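Side-chain contacts in TRAP dicarboxylate transporter-DctP subunit (Desulfovibrio salexigens, PDB 4N6D), which probably captures a small organic acid in the periplasm and delivers it to a TRAP-type membrane transporter: residues 162-165 with 166-169; 172-175 with 176-180. All coordinates share one frame; numbering follows the deposited sequence. Where two conformers were deposited one is given.

How the contacts relate
The chain meets contact 1 first. There a tight turn at residues 164-167 closes the loop that leads from strand 151-154 into strand 168-170. Contact 2 opens only after contact 1 has closed, where the chain enters helix 173-181, and runs along it. The two lie in series and neither nests nor crosses; their centres are about 13 Å apart. They still meet in space, since Val169 CB packs on Leu179 CD1 at 3.8 Å. This joins the strand to the helix that follows it. Strand 185-187 then runs parallel to strand 168-170. Contact 1 leads into the first strand of this beta-alpha-beta unit, and contact 2 lies in its helix.

Contact 1 of 2, residues 162-165 with 166-169; sequences DDLK and GLEV
Asp163 meets Leu167 through its backbone. Its carbonyl O lies 4.0 Å from Leu167 CB and 4.1 Å from Leu167 CD2. The carboxylate of Asp163 is engaged behind the turn, where OD2 accepts a hydrogen bond from the backbone N of Arg159.

Leu164 makes both the polar and the apolar part of the contact. Its carbonyl O accepts a hydrogen bond from Leu167 N at 3.0 Å. The N-H points well at the oxygen, with an angle of 163°. Leu167 CB also closes on Leu164 O, at 3.3 Å. The two leucine side chains meet at a slant, one methyl against one methyl, CD2 to CD2, at 4.0 Å. Leu167 CG, anti to the backbone N, leads away from Leu164, but the turn at chi2 (69°) swings CD2 back to meet the methyl of Leu164. Both leucines also rest on Val158, and Leu164 reaches Leu182 as well.

Lys165 holds the first of the two central positions of the turn. Gly166 takes the second with positive phi (73°). The lysine chain bends at chi2 and leads away from Leu167.

At the end of the turn and in the strand, Leu167 and Val169 bond through their backbones to Thr185. The whole is a type II beta turn from Leu164 to Leu167, with glycine in its usual third position, leading into strand 168-170 of a parallel beta-alpha-beta unit.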
# COMPACT_ATOMS: atom_id res chain seq x y z
N ASP A 162 18.73 -13.07 -14.72
CA ASP A 162 20.18 -13.10 -14.66
C ASP A 162 20.71 -11.70 -14.34
O ASP A 162 21.70 -11.56 -13.65
CB ASP A 162 20.77 -13.65 -15.95
CG ASP A 162 22.28 -13.84 -15.87
OD1 ASP A 162 22.74 -14.67 -15.06
OD2 ASP A 162 23.00 -13.17 -16.65
N ASP A 163 20.01 -10.68 -14.83
CA ASP A 163 20.42 -9.29 -14.59
C ASP A 163 20.33 -8.89 -13.11
O ASP A 163 20.97 -7.92 -12.70
CB ASP A 163 19.56 -8.33 -15.42
CG ASP A 163 19.83 -8.44 -16.90
OD1 ASP A 163 20.96 -8.79 -17.30
OD2 ASP A 163 18.89 -8.14 -17.68
N LEU A 164 19.55 -9.62 -12.32
CA LEU A 164 19.42 -9.35 -10.88
C LEU A 164 20.51 -10.00 -10.04
O LEU A 164 20.69 -9.63 -8.88
CB LEU A 164 18.06 -9.81 -10.34
CG LEU A 164 16.88 -8.89 -10.61
CD1 LEU A 164 15.62 -9.53 -10.10
CD2 LEU A 164 17.07 -7.51 -9.97
N LYS A 165 21.24 -10.95 -10.61
CA LYS A 165 22.21 -11.70 -9.82
C LYS A 165 23.27 -10.78 -9.28
O LYS A 165 23.99 -10.14 -10.04
CB LYS A 165 22.88 -12.80 -10.65
CG LYS A 165 21.92 -13.82 -11.25
CD LYS A 165 21.09 -14.56 -10.21
CE LYS A 165 20.39 -15.76 -10.83
NZ LYS A 165 19.39 -16.35 -9.92
N GLY A 166 23.36 -10.71 -7.96
CA GLY A 166 24.38 -9.91 -7.32
C GLY A 166 24.14 -8.42 -7.41
O GLY A 166 25.01 -7.63 -7.03
N LEU A 167 22.96 -8.02 -7.87
CA LEU A 167 22.67 -6.59 -8.06
C LEU A 167 22.30 -5.94 -6.74
O LEU A 167 21.36 -6.38 -6.09
CB LEU A 167 21.53 -6.40 -9.05
CG LEU A 167 21.33 -4.95 -9.50
CD1 LEU A 167 22.47 -4.48 -10.36
CD2 LEU A 167 20.02 -4.82 -10.25
N GLU A 168 23.01 -4.88 -6.38
CA GLU A 168 22.73 -4.16 -5.15
C GLU A 168 21.50 -3.25 -5.31
O GLU A 168 21.49 -2.36 -6.16
CB GLU A 168 23.95 -3.33 -4.74
CG GLU A 168 25.18 -4.16 -4.41
CD GLU A 168 26.04 -4.54 -5.62
OE1 GLU A 168 25.70 -4.21 -6.79
OE2 GLU A 168 27.08 -5.19 -5.39
N VAL A 169 20.45 -3.49 -4.53
CA VAL A 169 19.19 -2.75 -4.66
C VAL A 169 18.67 -2.33 -3.28
O VAL A 169 18.64 -3.12 -2.35
CB VAL A 169 18.09 -3.60 -5.34
CG1 VAL A 169 16.79 -2.82 -5.45
CG2 VAL A 169 18.54 -4.08 -6.74

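Contact 2 of 2, residues 172-175 with 176-180; sequences SGIL and SKILE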
# COMPACT_ATOMS: atom_id res chain seq x y z
N SER A 172 13.86 -3.00 1.95
CA SER A 172 13.72 -3.38 3.33
C SER A 172 12.60 -4.40 3.42
O SER A 172 11.93 -4.69 2.43
CB SER A 172 13.36 -2.17 4.19
OG SER A 172 12.04 -1.75 3.90
N GLY A 173 12.38 -4.94 4.62
CA GLY A 173 11.22 -5.79 4.85
C GLY A 173 11.04 -6.90 3.83
O GLY A 173 11.99 -7.61 3.50
N ILE A 174 9.81 -7.11 3.38
CA ILE A 174 9.55 -8.25 2.50
C ILE A 174 10.25 -8.12 1.16
O ILE A 174 10.59 -9.13 0.53
CB ILE A 174 8.03 -8.46 2.28
CG1 ILE A 174 7.78 -9.83 1.66
CG2 ILE A 174 7.44 -7.40 1.40
CD1 ILE A 174 6.36 -10.24 1.77
N LEU A 175 10.43 -6.90 0.69
CA LEU A 175 11.10 -6.70 -0.60
C LEU A 175 12.56 -7.15 -0.54
O LEU A 175 13.10 -7.67 -1.51
CB LEU A 175 11.01 -5.25 -1.04
CG LEU A 175 9.59 -4.76 -1.34
CD1 LEU A 175 9.66 -3.32 -1.80
CD2 LEU A 175 8.89 -5.62 -2.36
N SER A 176 13.22 -6.95 0.61
CA SER A 176 14.57 -7.47 0.76
C SER A 176 14.56 -8.99 0.68
O SER A 176 15.41 -9.60 0.05
CB SER A 176 15.19 -7.03 2.09
OG SER A 176 15.48 -5.65 2.05
N LYS A 177 13.58 -9.61 1.34
CA LYS A 177 13.50 -11.06 1.35
C LYS A 177 13.35 -11.56 -0.08
O LYS A 177 14.00 -12.54 -0.49
CB LYS A 177 12.36 -11.55 2.24
CG LYS A 177 12.62 -11.39 3.73
CD LYS A 177 11.40 -11.77 4.56
CE LYS A 177 11.79 -12.17 5.96
NZ LYS A 177 12.57 -13.44 5.99
N ILE A 178 12.48 -10.89 -0.84
CA ILE A 178 12.27 -11.24 -2.24
C ILE A 178 13.56 -11.10 -3.05
O ILE A 178 13.95 -12.01 -3.79
CB ILE A 178 11.13 -10.42 -2.83
CG1 ILE A 178 9.82 -10.86 -2.17
CG2 ILE A 178 11.08 -10.58 -4.33
CD1 ILE A 178 8.65 -9.96 -2.47
N LEU A 179 14.25 -9.98 -2.90
CA LEU A 179 15.52 -9.82 -3.60
C LEU A 179 16.52 -10.92 -3.26
O LEU A 179 17.21 -11.42 -4.14
CB LEU A 179 16.13 -8.46 -3.28
CG LEU A 179 15.43 -7.27 -3.93
CD1 LEU A 179 15.97 -5.98 -3.34
CD2 LEU A 179 15.63 -7.29 -5.43
N GLU A 180 16.62 -11.28 -1.98
CA GLU A 180 17.56 -12.32 -1.58
C GLU A 180 17.18 -13.61 -2.31
O GLU A 180 18.05 -14.31 -2.83
CB GLU A 180 17.57 -12.53 -0.06
CG GLU A 180 18.70 -13.44 0.41
CD GLU A 180 20.08 -12.85 0.16
OE1 GLU A 180 20.27 -11.63 0.40
OE2 GLU A 180 20.98 -13.60 -0.28
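Ser172 O and Ser176 N join the loop to the first turn of the helix by a backbone hydrogen bond of 3.2 Å. Gly173 O receives two weak bonds, from Lys177 N and from Ser176 N. Further on the bonds become regular. Ile178 N reaches Ile174 O at 2.9 Å, and Leu179 N reaches Leu175 O at 2.9 Å with an N-H...O angle of 168°.

Apart from the weak Ser176 N to Gly173 O bond, which is i to i+3, these are the i to i+4 bonds of an alpha helix. Helix 173-181 is the crossover helix of a beta-alpha-beta unit between the parallel strands 168-170 and 185-187.

Apolar contacts converge on Ile178. Its CD1 lies 4.2 Å from Ile174 CG1 and 4.3 Å from Leu175 CD2, so one methyl meets both neighbours of the previous turn. Ile174 and Ile178 face Leu307 of helix 294-317, whereas Leu175 and Leu179 pack on Phe207 of strand 205-208.

Side-chain carbons also lie against carbonyl oxygens of the previous turn. In Ile178, CG1 stands anti to the carbonyl carbon (chi1 -68°), which brings it to 3.3 Å from Ile174 O. Leu179 does likewise one residue on, with CG 3.4 Å from Leu175 O. Ser176 CB lies against Gly173 O at 3.5 Å, while the serine side chain touches Ala171 and Pro186.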